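Local coordinates for protein LipS lipolytic enzyme (Unidentified, PDB 4FBL) that is a thermostable lipolytic enzyme of the alpha/beta hydrolase class that probably hydrolyses ester bonds of lipids by a serine mechanism, at residues C[173-178]-C[195-200]; C[165-170]-C[199-204]; C[87-92]-C[102-107]; C[156-161]-C[231-236]; C[133-138]-C[208-213]. All blocks are in the same frame, centred on the assembly; numbering follows the deposited sequence.

Interaction 1: C[173-178]-C[195-200]. With SPD (spermidine), chain I.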
# COMPACT_ATOMS: atom_id res chain seq x y z
N ALA C 173 -1.94 -21.04 3.84
CA ALA C 173 -1.48 -20.67 2.48
C ALA C 173 -2.60 -20.14 1.54
O ALA C 173 -2.34 -19.27 0.70
CB ALA C 173 -0.72 -21.80 1.82
N GLU C 174 -3.83 -20.63 1.65
CA GLU C 174 -4.87 -20.27 0.68
C GLU C 174 -6.14 -19.99 1.37
O GLU C 174 -6.37 -20.48 2.45
CB GLU C 174 -5.09 -21.40 -0.34
CG GLU C 174 -3.93 -21.57 -1.24
CD GLU C 174 -4.00 -22.84 -2.09
OE1 GLU C 174 -4.86 -23.70 -1.82
OE2 GLU C 174 -3.21 -22.97 -3.04
N LEU C 175 -6.94 -19.15 0.78
CA LEU C 175 -8.28 -18.86 1.21
C LEU C 175 -9.15 -19.25 0.01
O LEU C 175 -8.60 -19.45 -1.06
CB LEU C 175 -8.41 -17.34 1.41
CG LEU C 175 -8.41 -16.45 2.67
CD1 LEU C 175 -9.80 -15.67 2.84
CD2 LEU C 175 -7.92 -17.19 3.93
N PRO C 176 -10.48 -19.43 0.21
CA PRO C 176 -11.56 -19.28 -0.77
C PRO C 176 -11.44 -18.12 -1.78
O PRO C 176 -10.99 -16.98 -1.43
CB PRO C 176 -12.77 -19.08 0.13
CG PRO C 176 -12.45 -20.22 1.29
CD PRO C 176 -10.91 -20.40 1.25
N GLY C 177 -11.86 -18.39 -3.02
CA GLY C 177 -11.58 -17.48 -4.15
C GLY C 177 -12.45 -16.23 -4.15
O GLY C 177 -13.43 -16.17 -3.39
N ILE C 178 -12.09 -15.24 -4.97
CA ILE C 178 -12.89 -14.02 -5.06
C ILE C 178 -13.78 -14.00 -6.36
O ILE C 178 -14.82 -13.30 -6.39
CB ILE C 178 -12.08 -12.66 -4.75
CG1 ILE C 178 -10.84 -12.49 -5.68
CG2 ILE C 178 -11.74 -12.53 -3.20
CD1 ILE C 178 -10.34 -11.02 -5.81
N THR C 195 -7.76 -17.84 -3.14
CA THR C 195 -6.80 -16.70 -3.02
C THR C 195 -5.49 -17.09 -2.31
O THR C 195 -5.52 -17.54 -1.14
CB THR C 195 -7.47 -15.66 -2.21
OG1 THR C 195 -8.69 -15.32 -2.87
CG2 THR C 195 -6.54 -14.43 -2.04
N PRO C 196 -4.34 -17.03 -3.02
CA PRO C 196 -3.05 -17.32 -2.39
C PRO C 196 -2.64 -16.12 -1.48
O PRO C 196 -2.40 -14.98 -1.93
CB PRO C 196 -2.06 -17.37 -3.56
CG PRO C 196 -2.86 -17.15 -4.76
CD PRO C 196 -4.18 -16.59 -4.42
N VAL C 197 -2.66 -16.40 -0.19
CA VAL C 197 -2.39 -15.39 0.87
C VAL C 197 -1.14 -14.51 0.68
O VAL C 197 -1.25 -13.28 0.79
CB VAL C 197 -2.47 -16.08 2.25
CG1 VAL C 197 -1.94 -15.14 3.40
CG2 VAL C 197 -3.87 -16.37 2.51
N PRO C 198 -0.00 -15.10 0.32
CA PRO C 198 1.14 -14.19 0.22
C PRO C 198 1.01 -13.10 -0.86
O PRO C 198 1.85 -12.21 -0.84
CB PRO C 198 2.31 -15.10 -0.16
CG PRO C 198 1.89 -16.45 0.40
CD PRO C 198 0.42 -16.50 0.13
N ALA C 199 0.07 -13.24 -1.81
CA ALA C 199 0.06 -12.33 -2.97
C ALA C 199 -0.75 -11.17 -2.49
O ALA C 199 -0.71 -10.15 -3.11
CB ALA C 199 -0.57 -12.98 -4.25
N ILE C 200 -1.53 -11.32 -1.40
CA ILE C 200 -2.44 -10.20 -0.93
C ILE C 200 -1.76 -8.81 -0.65
O ILE C 200 -2.32 -7.73 -0.96
CB ILE C 200 -3.27 -10.62 0.34
CG1 ILE C 200 -4.23 -11.84 -0.02
CG2 ILE C 200 -3.94 -9.39 0.99
CD1 ILE C 200 -5.07 -12.43 1.16
N1 SPD I . -16.19 -11.16 -8.28
C2 SPD I . -15.02 -11.83 -8.73
C3 SPD I . -13.90 -10.79 -9.12
C4 SPD I . -12.99 -11.40 -10.18
C5 SPD I . -11.80 -12.14 -9.57
N6 SPD I . -10.67 -11.89 -10.45
C7 SPD I . -10.83 -11.05 -11.61
C8 SPD I . -10.83 -9.53 -11.31
C9 SPD I . -10.86 -9.12 -9.83
N10 SPD I . -11.90 -8.12 -9.64
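Thr-195 holds OG1 anti to its carbonyl carbon (chi1 -57°), and in this position the hydroxyl reaches Pro-176. Val-197 has CG1 anti to its backbone N (chi1 170°), and its other branch, CG2, packs against Ala-173 O. The Thr-195 hydroxyl OG1 donates to Pro-176 O at 3.2 Å, from above the carbonyl plane. The two backbones form a short antiparallel ribbon. Leu-175 and Thr-195 are its hydrogen-bonded pair, with Leu-175 N to Thr-195 O at 2.9 Å and Thr-195 N to Leu-175 O at 2.8 Å. Val-197 N adds a third backbone bond, 3.0 Å to Ala-173 O. Glu-174 and Pro-196 are the non-hydrogen-bonded pair. Here Glu-174 CA approaches Thr-195 O at 3.3 Å, a CA-H...O contact. Ile-178 crosses Thr-195 obliquely and lines the spermidine pocket, with CG1 4.0 Å from spermidine C5. The ribbon is separate from the main sheet. It belongs to the region between strands 147-151 and 221-226, where alpha/beta hydrolases commonly carry their cap. Glu-174 and Pro-196 lean on Pro-93 and Met-96 of helix 93-97, while Leu-175 touches Leu-165 of helix 160-166.

Interaction 2: C[165-170]-C[199-204]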
# COMPACT_ATOMS: atom_id res chain seq x y z
N LEU C 165 -4.53 -10.41 6.57
CA LEU C 165 -3.81 -11.48 5.89
C LEU C 165 -2.50 -11.01 5.24
O LEU C 165 -1.62 -11.85 4.90
CB LEU C 165 -4.72 -12.13 4.83
CG LEU C 165 -5.96 -12.82 5.50
CD1 LEU C 165 -7.17 -12.92 4.50
CD2 LEU C 165 -5.55 -14.14 6.14
N ALA C 166 -2.32 -9.70 5.11
CA ALA C 166 -1.12 -9.21 4.35
C ALA C 166 0.22 -9.65 4.93
O ALA C 166 1.11 -10.19 4.21
CB ALA C 166 -1.20 -7.67 4.19
N PHE C 167 0.42 -9.43 6.24
CA PHE C 167 1.71 -9.84 6.84
C PHE C 167 1.59 -10.77 8.04
O PHE C 167 2.35 -10.65 9.00
CB PHE C 167 2.52 -8.60 7.29
CG PHE C 167 2.93 -7.72 6.15
CD1 PHE C 167 3.98 -8.11 5.34
CD2 PHE C 167 2.22 -6.58 5.85
CE1 PHE C 167 4.39 -7.36 4.28
CE2 PHE C 167 2.61 -5.79 4.74
CZ PHE C 167 3.69 -6.17 3.96
N ASN C 168 0.65 -11.69 7.97
CA ASN C 168 0.24 -12.53 9.07
C ASN C 168 1.14 -13.73 9.13
O ASN C 168 1.05 -14.59 8.26
CB ASN C 168 -1.18 -13.00 8.82
CG ASN C 168 -1.78 -13.73 10.02
OD1 ASN C 168 -1.07 -14.42 10.76
ND2 ASN C 168 -3.09 -13.66 10.15
N PRO C 169 1.97 -13.84 10.20
CA PRO C 169 2.85 -15.01 10.32
C PRO C 169 2.10 -16.33 10.58
O PRO C 169 2.70 -17.37 10.40
CB PRO C 169 3.73 -14.67 11.54
CG PRO C 169 2.87 -13.76 12.37
CD PRO C 169 1.82 -13.12 11.48
N ASP C 170 0.81 -16.28 10.97
CA ASP C 170 -0.02 -17.49 11.21
C ASP C 170 -1.11 -17.78 10.15
O ASP C 170 -1.99 -18.56 10.42
CB ASP C 170 -0.81 -17.37 12.55
CG ASP C 170 0.07 -16.89 13.71
OD1 ASP C 170 1.10 -17.55 13.95
OD2 ASP C 170 -0.27 -15.85 14.36
N ALA C 199 0.07 -13.24 -1.81
CA ALA C 199 0.06 -12.33 -2.97
C ALA C 199 -0.75 -11.17 -2.49
O ALA C 199 -0.71 -10.15 -3.11
CB ALA C 199 -0.57 -12.98 -4.25
N ILE C 200 -1.53 -11.32 -1.40
CA ILE C 200 -2.44 -10.20 -0.93
C ILE C 200 -1.76 -8.81 -0.65
O ILE C 200 -2.32 -7.73 -0.96
CB ILE C 200 -3.27 -10.62 0.34
CG1 ILE C 200 -4.23 -11.84 -0.02
CG2 ILE C 200 -3.94 -9.39 0.99
CD1 ILE C 200 -5.07 -12.43 1.16
N LYS C 201 -0.55 -8.86 -0.11
CA LYS C 201 0.17 -7.61 0.22
C LYS C 201 0.39 -6.72 -1.09
O LYS C 201 0.18 -5.49 -1.09
CB LYS C 201 1.47 -7.93 0.96
CG LYS C 201 2.56 -8.52 0.13
CD LYS C 201 3.86 -8.88 0.89
CE LYS C 201 3.65 -10.05 1.88
NZ LYS C 201 3.57 -11.42 1.22
N HIS C 202 0.67 -7.41 -2.20
CA HIS C 202 0.83 -6.77 -3.53
C HIS C 202 -0.41 -6.17 -4.09
O HIS C 202 -0.32 -5.12 -4.76
CB HIS C 202 1.44 -7.84 -4.42
CG HIS C 202 2.76 -8.25 -3.87
ND1 HIS C 202 3.07 -9.53 -3.42
CD2 HIS C 202 3.88 -7.51 -3.70
CE1 HIS C 202 4.31 -9.56 -2.98
NE2 HIS C 202 4.84 -8.34 -3.15
N LEU C 203 -1.58 -6.79 -3.88
CA LEU C 203 -2.79 -6.13 -4.27
C LEU C 203 -2.95 -4.80 -3.59
O LEU C 203 -3.36 -3.77 -4.21
CB LEU C 203 -4.02 -7.01 -3.99
CG LEU C 203 -5.45 -6.43 -4.10
CD1 LEU C 203 -5.87 -5.97 -5.46
CD2 LEU C 203 -6.58 -7.42 -3.58
N ILE C 204 -2.72 -4.77 -2.28
CA ILE C 204 -2.98 -3.53 -1.49
C ILE C 204 -1.92 -2.45 -1.91
O ILE C 204 -2.26 -1.27 -2.03
CB ILE C 204 -2.84 -3.85 0.07
CG1 ILE C 204 -4.13 -4.55 0.58
CG2 ILE C 204 -2.72 -2.56 0.84
CD1 ILE C 204 -3.98 -5.39 1.88
O HOH W 1 0.29 -11.00 1.67
O HOH W 2 3.16 -12.28 3.84
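Ala-166 and Lys-201 bring the two backbones closest, with their CA atoms 4.6 Å apart. The apolar half of the contact is tight. Leu-165 CB meets Ile-200 CD1 at 3.7 Å, and the two side chains cross each other at a slant. Ala-166 CB touches two side chains of the other helix: the CB of Lys-201, and CD1 of Ile-204 at 4.3 Å. Phe-167 covers the lysine chain. Phe-167 CE1 lies 3.7 Å from Lys-201 CE, and the two side chains cross at about a right angle. Lys-201 bends at chi3 (67°), and this turn places CE near both the ring and Ala-166 O. The contact joins the end of helix 160-166 to the start of helix 200-213, two helices of the probable cap of this alpha/beta hydrolase. An alanine in place of Phe-167 would probably leave Lys-201 CD and CE without their apolar cover and open a gap toward Thr-105 of the second subunit, which the ring also touches. The polar half is looser and bridged by two waters. No direct hydrogen bond joins the segments there. One water donates to Ala-166 O at 2.8 Å and accepts from Lys-201 N at 2.9 Å. A second water donates to Ala-166 O at 3.0 Å and accepts from Lys-201 NZ at 2.8 Å. The ammonium NZ also bonds to Pro-198 O, at the turn that leads into helix 200-213.

Interaction 3: C[87-92]-C[102-107]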
# COMPACT_ATOMS: atom_id res chain seq x y z
N THR C 87 1.99 -12.07 -14.53
CA THR C 87 2.86 -13.06 -13.90
C THR C 87 2.12 -13.87 -12.82
O THR C 87 1.41 -13.31 -11.97
CB THR C 87 4.07 -12.32 -13.23
OG1 THR C 87 4.67 -11.46 -14.25
CG2 THR C 87 5.14 -13.36 -12.62
N GLY C 88 2.29 -15.20 -12.83
CA GLY C 88 1.65 -16.00 -11.82
C GLY C 88 0.18 -16.26 -12.00
O GLY C 88 -0.42 -16.99 -11.17
N HIS C 89 -0.44 -15.66 -13.06
CA HIS C 89 -1.89 -15.84 -13.32
C HIS C 89 -2.18 -16.81 -14.51
O HIS C 89 -1.32 -16.95 -15.47
CB HIS C 89 -2.63 -14.51 -13.55
CG HIS C 89 -2.58 -13.60 -12.39
ND1 HIS C 89 -3.69 -13.26 -11.65
CD2 HIS C 89 -1.52 -13.04 -11.77
CE1 HIS C 89 -3.33 -12.48 -10.65
NE2 HIS C 89 -2.03 -12.31 -10.72
N GLY C 90 -3.35 -17.45 -14.43
CA GLY C 90 -3.75 -18.51 -15.42
C GLY C 90 -2.74 -19.67 -15.53
O GLY C 90 -2.62 -20.28 -16.62
N THR C 91 -1.97 -19.94 -14.46
CA THR C 91 -1.05 -21.14 -14.33
C THR C 91 -1.47 -21.89 -13.04
O THR C 91 -2.43 -22.66 -13.06
CB THR C 91 0.39 -20.75 -14.33
OG1 THR C 91 0.68 -19.84 -13.23
CG2 THR C 91 0.73 -20.04 -15.63
N THR C 92 -0.87 -21.58 -11.89
CA THR C 92 -1.31 -22.21 -10.66
C THR C 92 -1.29 -21.20 -9.53
O THR C 92 -0.50 -20.23 -9.61
CB THR C 92 -0.37 -23.37 -10.27
OG1 THR C 92 0.95 -22.89 -9.93
CG2 THR C 92 -0.26 -24.38 -11.41
N SER C 102 6.08 -5.72 -8.17
CA SER C 102 7.13 -5.43 -9.14
C SER C 102 6.92 -6.22 -10.44
O SER C 102 7.12 -5.67 -11.55
CB SER C 102 8.57 -5.66 -8.58
OG SER C 102 8.67 -4.82 -7.42
N ASP C 103 6.62 -7.50 -10.34
CA ASP C 103 6.29 -8.30 -11.52
C ASP C 103 5.14 -7.64 -12.29
O ASP C 103 5.23 -7.52 -13.48
CB ASP C 103 5.82 -9.72 -11.12
CG ASP C 103 6.96 -10.57 -10.44
OD1 ASP C 103 8.13 -10.33 -10.69
OD2 ASP C 103 6.69 -11.47 -9.64
N TRP C 104 4.04 -7.28 -11.65
CA TRP C 104 2.86 -6.88 -12.39
C TRP C 104 3.00 -5.52 -13.04
O TRP C 104 2.45 -5.27 -14.11
CB TRP C 104 1.55 -6.93 -11.56
CG TRP C 104 1.36 -8.35 -11.00
CD1 TRP C 104 1.76 -9.52 -11.58
CD2 TRP C 104 0.83 -8.72 -9.70
NE1 TRP C 104 1.49 -10.61 -10.77
CE2 TRP C 104 0.93 -10.15 -9.59
CE3 TRP C 104 0.35 -7.96 -8.61
CZ2 TRP C 104 0.52 -10.85 -8.46
CZ3 TRP C 104 -0.08 -8.68 -7.42
CH2 TRP C 104 -0.03 -10.11 -7.40
N THR C 105 3.70 -4.62 -12.39
CA THR C 105 3.92 -3.31 -13.01
C THR C 105 4.92 -3.49 -14.18
O THR C 105 4.83 -2.79 -15.22
CB THR C 105 4.44 -2.25 -11.99
OG1 THR C 105 5.49 -2.79 -11.15
CG2 THR C 105 3.30 -1.73 -11.15
N ALA C 106 5.91 -4.38 -14.02
CA ALA C 106 6.80 -4.69 -15.14
C ALA C 106 6.03 -5.34 -16.30
O ALA C 106 6.39 -5.12 -17.50
CB ALA C 106 8.05 -5.58 -14.72
N ASP C 107 4.96 -6.11 -16.00
CA ASP C 107 4.19 -6.67 -17.10
C ASP C 107 3.49 -5.56 -17.90
O ASP C 107 3.42 -5.63 -19.14
CB ASP C 107 3.11 -7.66 -16.66
CG ASP C 107 3.70 -8.94 -16.01
OD1 ASP C 107 4.69 -9.47 -16.51
OD2 ASP C 107 3.17 -9.36 -14.98
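The indole of Trp-104 presents its face to the edge of the His-89 imidazole in an offset edge-to-face stack. Ring centroids, taken on the five-membered ring of Trp-104, are 5.3 Å apart and the planes stand at 74°. The pair ties the loop after strand 80-83 of the alpha/beta hydrolase sheet to helix 101-118. His-89 NE2 lies 3.7 Å from Trp-104 CZ2. This nitrogen is buried by the contact and has no polar partner in the model. The other nitrogen, ND1, bonds to Gly-62 O, which fixes the rotation of the ring. Gly-62 lines the spermidine pocket, and the nearest atoms of the His-89 side chain and the ligand are about 7 Å apart.

Thr-87 carries the polar half. Thr-87 O accepts from Trp-104 NE1 at 3.0 Å, close to the indole plane. Asp-107 OD2 is gripped by two donors of Thr-87. The Thr-87 hydroxyl OG1 is 2.7 Å from Asp-107 OD2 and meets its syn lone pair. Thr-87 N reaches the same Asp-107 OD2 at 3.0 Å in a nearly straight bond (173°), from above the carboxylate plane. OG1 of Thr-87 stands beside its own backbone N (chi1 -52°), and this allows the double grip. Asp-103 completes the contact, with its OD2 bonded to Thr-100 N. Thr-87 CG2 rests 3.9 Å from Asp-103 OD2.

Interaction 4: C[156-161]-C[231-236]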
# COMPACT_ATOMS: atom_id res chain seq x y z
N ARG C 156 -8.84 1.07 -3.13
CA ARG C 156 -9.11 0.90 -1.66
C ARG C 156 -10.05 -0.27 -1.45
O ARG C 156 -11.22 -0.18 -1.83
CB ARG C 156 -9.74 2.18 -1.13
CG ARG C 156 -8.84 3.39 -1.22
CD ARG C 156 -9.57 4.66 -0.50
NE ARG C 156 -8.92 5.00 0.77
CZ ARG C 156 -9.25 4.51 1.97
NH1 ARG C 156 -10.29 3.69 2.14
NH2 ARG C 156 -8.56 4.88 3.03
N MET C 157 -9.54 -1.39 -0.94
CA MET C 157 -10.39 -2.56 -0.67
C MET C 157 -11.24 -2.33 0.60
O MET C 157 -12.31 -2.91 0.75
CB MET C 157 -9.60 -3.82 -0.51
CG MET C 157 -8.75 -4.26 -1.76
SD MET C 157 -9.85 -4.47 -3.21
CE MET C 157 -10.58 -6.06 -2.78
N GLU C 158 -10.72 -1.56 1.54
CA GLU C 158 -11.43 -1.19 2.76
C GLU C 158 -11.93 -2.39 3.51
O GLU C 158 -13.08 -2.41 3.87
CB GLU C 158 -12.63 -0.25 2.46
CG GLU C 158 -12.25 1.18 2.76
CD GLU C 158 -12.98 2.14 1.87
OE1 GLU C 158 -14.08 1.76 1.38
OE2 GLU C 158 -12.44 3.29 1.70
N SER C 159 -11.08 -3.40 3.63
CA SER C 159 -11.38 -4.65 4.28
C SER C 159 -10.31 -5.02 5.39
O SER C 159 -9.20 -5.49 5.14
CB SER C 159 -11.47 -5.72 3.21
OG SER C 159 -11.37 -6.95 3.86
N PRO C 160 -10.66 -4.80 6.67
CA PRO C 160 -9.75 -5.20 7.78
C PRO C 160 -9.34 -6.66 7.72
O PRO C 160 -8.18 -6.99 7.95
CB PRO C 160 -10.57 -4.88 9.04
CG PRO C 160 -11.45 -3.60 8.61
CD PRO C 160 -11.84 -4.00 7.12
N ASP C 161 -10.25 -7.55 7.31
CA ASP C 161 -9.93 -8.97 7.24
C ASP C 161 -8.85 -9.21 6.19
O ASP C 161 -7.96 -10.02 6.37
CB ASP C 161 -11.18 -9.76 6.78
CG ASP C 161 -12.25 -9.98 7.90
OD1 ASP C 161 -12.11 -9.52 9.08
OD2 ASP C 161 -13.28 -10.61 7.56
N VAL C 231 -17.17 -6.93 -4.28
CA VAL C 231 -15.72 -7.18 -4.18
C VAL C 231 -14.94 -5.89 -3.83
O VAL C 231 -14.21 -5.87 -2.87
CB VAL C 231 -15.24 -7.87 -5.43
CG1 VAL C 231 -13.74 -8.25 -5.32
CG2 VAL C 231 -16.03 -9.14 -5.57
N VAL C 232 -15.16 -4.82 -4.60
CA VAL C 232 -14.40 -3.63 -4.52
C VAL C 232 -15.47 -2.61 -4.28
O VAL C 232 -16.47 -2.58 -5.02
CB VAL C 232 -13.67 -3.24 -5.88
CG1 VAL C 232 -13.22 -1.75 -5.87
CG2 VAL C 232 -12.49 -4.16 -6.20
N PRO C 233 -15.28 -1.77 -3.25
CA PRO C 233 -16.22 -0.72 -2.96
C PRO C 233 -16.48 0.29 -4.11
O PRO C 233 -15.54 0.81 -4.70
CB PRO C 233 -15.61 -0.01 -1.71
CG PRO C 233 -14.82 -1.13 -0.98
CD PRO C 233 -14.23 -1.93 -2.20
N PRO C 234 -17.77 0.56 -4.40
CA PRO C 234 -18.20 1.38 -5.50
C PRO C 234 -17.70 2.82 -5.38
O PRO C 234 -17.51 3.56 -6.41
CB PRO C 234 -19.72 1.34 -5.37
CG PRO C 234 -20.00 -0.09 -4.94
CD PRO C 234 -18.90 -0.21 -3.83
N HIS C 235 -17.53 3.24 -4.14
CA HIS C 235 -17.05 4.55 -3.87
C HIS C 235 -15.63 4.77 -4.52
O HIS C 235 -15.19 5.89 -4.67
CB HIS C 235 -17.03 4.73 -2.33
CG HIS C 235 -16.38 5.99 -1.91
ND1 HIS C 235 -15.10 6.02 -1.37
CD2 HIS C 235 -16.79 7.28 -2.02
CE1 HIS C 235 -14.77 7.28 -1.12
NE2 HIS C 235 -15.77 8.07 -1.52
N ASN C 236 -14.94 3.67 -4.86
CA ASN C 236 -13.71 3.78 -5.66
C ASN C 236 -13.88 4.66 -6.91
O ASN C 236 -12.98 5.43 -7.20
CB ASN C 236 -13.11 2.43 -6.01
CG ASN C 236 -12.25 1.86 -4.88
OD1 ASN C 236 -12.69 1.08 -4.03
ND2 ASN C 236 -11.01 2.24 -4.88
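The loop after Asp-229, the probable acid of the catalytic triad in this alpha/beta hydrolase, brings Val-231, Val-232 and Pro-233 against Arg-156, Met-157 and Glu-158. Asp-229 OD1 bonds to the backbone N of Val-231 and of Val-232, so the loop is tied to the probable active site. Val-231 also lines the spermidine pocket, and Val-232 touches His-259, the likely triad histidine. Pro-233 packs on the backbone of the other segment. Pro-233 CD sits 3.5 Å from Arg-156 O. Pro-233 CG lies equally close to Met-157 O, at 3.5 Å. Glu-158 covers the same proline from another direction, with OE1 3.8 Å from Pro-233 CG. Arg-156 also reaches past the contact to form a salt bridge with Glu-211 of the second subunit. Ser-159 then caps helix 160-166 through its OG, which bonds to Leu-162 N. Met-157 starts out pointing away from the other segment but doubles back. The chain bends at chi2 (-58°), which turns SD round. Met-157 SD meets Val-232 CG2 at 4.0 Å, and the two side chains cross at about a right angle. A further bend at chi3 (-77°) sets Met-157 CE 3.6 Å from Val-231 O.

Interaction 5: C[133-138]-C[208-213]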
# COMPACT_ATOMS: atom_id res chain seq x y z
N LEU C 133 -3.98 -0.62 -11.92
CA LEU C 133 -2.85 -0.54 -12.79
C LEU C 133 -2.97 0.49 -13.94
O LEU C 133 -1.94 1.07 -14.38
CB LEU C 133 -2.46 -1.92 -13.33
CG LEU C 133 -1.79 -2.88 -12.31
CD1 LEU C 133 -1.87 -4.31 -12.84
CD2 LEU C 133 -0.32 -2.46 -12.07
N THR C 134 -4.19 0.67 -14.44
CA THR C 134 -4.50 1.63 -15.48
C THR C 134 -4.25 3.05 -14.86
O THR C 134 -3.56 3.90 -15.47
CB THR C 134 -5.98 1.48 -15.88
OG1 THR C 134 -6.16 0.23 -16.53
CG2 THR C 134 -6.45 2.58 -16.81
N VAL C 135 -4.78 3.29 -13.64
CA VAL C 135 -4.53 4.54 -12.91
C VAL C 135 -3.04 4.67 -12.62
O VAL C 135 -2.50 5.72 -12.80
CB VAL C 135 -5.33 4.65 -11.63
CG1 VAL C 135 -4.89 5.94 -10.83
CG2 VAL C 135 -6.81 4.75 -11.97
N TRP C 136 -2.38 3.61 -12.22
CA TRP C 136 -0.95 3.70 -11.93
C TRP C 136 -0.20 4.10 -13.19
O TRP C 136 0.74 4.93 -13.10
CB TRP C 136 -0.38 2.35 -11.40
CG TRP C 136 1.09 2.34 -11.39
CD1 TRP C 136 1.95 2.84 -10.39
CD2 TRP C 136 1.94 1.78 -12.39
NE1 TRP C 136 3.27 2.67 -10.76
CE2 TRP C 136 3.30 2.01 -11.98
CE3 TRP C 136 1.70 1.10 -13.60
CZ2 TRP C 136 4.43 1.63 -12.76
CZ3 TRP C 136 2.81 0.72 -14.38
CH2 TRP C 136 4.17 0.97 -13.94
N ALA C 137 -0.53 3.49 -14.34
CA ALA C 137 0.34 3.80 -15.52
C ALA C 137 0.09 5.25 -16.05
O ALA C 137 1.05 5.90 -16.46
CB ALA C 137 0.13 2.78 -16.67
N ALA C 138 -1.14 5.75 -15.99
CA ALA C 138 -1.45 7.10 -16.41
C ALA C 138 -0.84 8.18 -15.46
O ALA C 138 -0.60 9.32 -15.92
CB ALA C 138 -2.99 7.31 -16.54
N ALA C 208 -2.71 1.28 -3.27
CA ALA C 208 -2.21 2.52 -2.58
C ALA C 208 -1.29 3.45 -3.46
O ALA C 208 -1.38 4.69 -3.39
CB ALA C 208 -1.48 2.13 -1.32
N VAL C 209 -0.40 2.85 -4.25
CA VAL C 209 0.48 3.63 -5.11
C VAL C 209 -0.40 4.38 -6.11
O VAL C 209 -0.25 5.60 -6.31
CB VAL C 209 1.58 2.80 -5.77
CG1 VAL C 209 2.31 3.64 -6.91
CG2 VAL C 209 2.59 2.31 -4.67
N ALA C 210 -1.41 3.69 -6.68
CA ALA C 210 -2.33 4.35 -7.65
C ALA C 210 -3.07 5.46 -7.06
O ALA C 210 -3.22 6.56 -7.72
CB ALA C 210 -3.37 3.32 -8.27
N GLU C 211 -3.68 5.19 -5.88
CA GLU C 211 -4.35 6.27 -5.19
C GLU C 211 -3.44 7.52 -4.99
O GLU C 211 -3.89 8.66 -5.15
CB GLU C 211 -4.87 5.82 -3.82
CG GLU C 211 -5.81 6.95 -3.27
CD GLU C 211 -6.46 6.60 -1.85
OE1 GLU C 211 -6.36 5.47 -1.40
OE2 GLU C 211 -7.09 7.45 -1.22
N MET C 212 -2.21 7.31 -4.54
CA MET C 212 -1.29 8.45 -4.28
C MET C 212 -0.86 9.22 -5.59
O MET C 212 -0.60 10.44 -5.56
CB MET C 212 -0.05 7.92 -3.55
CG MET C 212 0.71 9.07 -2.76
SD MET C 212 2.13 8.53 -1.82
CE MET C 212 1.38 7.14 -0.85
N LEU C 213 -0.81 8.50 -6.73
CA LEU C 213 -0.61 9.13 -8.05
C LEU C 213 -1.77 9.93 -8.69
O LEU C 213 -1.56 10.68 -9.66
CB LEU C 213 -0.22 8.06 -9.03
CG LEU C 213 1.14 7.46 -8.83
CD1 LEU C 213 1.41 6.23 -9.79
CD2 LEU C 213 2.22 8.51 -9.12
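Ala-210 is the small bump that lets the two helices close up on Val-135 and Trp-136. Ala-210 CB fits the hollow between these neighbours, 4.0 Å from Val-135 CG1 and 4.1 Å from Trp-136 N. The CA atoms of Trp-136 and Ala-210 are 4.5 Å apart, while the helix axes approach to 8.3 Å and cross at 47°. Val-135 CG1 leans over the alanine and comes 3.6 Å from Ala-210 O. The larger bump is Trp-136. CG is anti to the backbone N (chi1 167°), and the indole lies alongside Val-209 and Leu-213, pointing the same way. These residues are one helical turn apart and form the groove for CD1. Trp-136 CD1 is 3.6 Å from Val-209 CG1, which lies at the ring edge, and 3.5 Å from Leu-213 CD1. An alanine in place of Trp-136 would probably open a gap beside Val-209 CG1 and Leu-213 CD1, which would lose the indole they pack on. Phe-167 of the second subunit packs on this indole. Away from this contact, Thr-134 of helix 129-140 lies on strands 121-127 and 147-151. A helix in this place, after the probable nucleophile elbow at Ser-128, is typical of the alpha/beta hydrolase fold.

How the interactions relate
Interaction 3 comes first along the chain and closes before the others open. Segment 133-138 then opens interaction 5, which spans interactions 1 and 2. Interactions 4 and 5 have alternating segments and meet through a long, weak ion pair between Arg-156 and Glu-211. Interactions 1 and 2 are neighbours, with centres 9 Å apart. They share Ala-199 and Ile-200. Helix 160-166 serves interactions 2 and 4, and helix 200-213 serves interactions 2 and 5. Helix 200-213 therefore runs from the probable cap to helix 129-140 beside the main sheet. Interactions 1 and 4 each hold a residue of the spermidine pocket. Interactions 2 to 5 touch the second subunit, so the probable cap and subunit packing are linked.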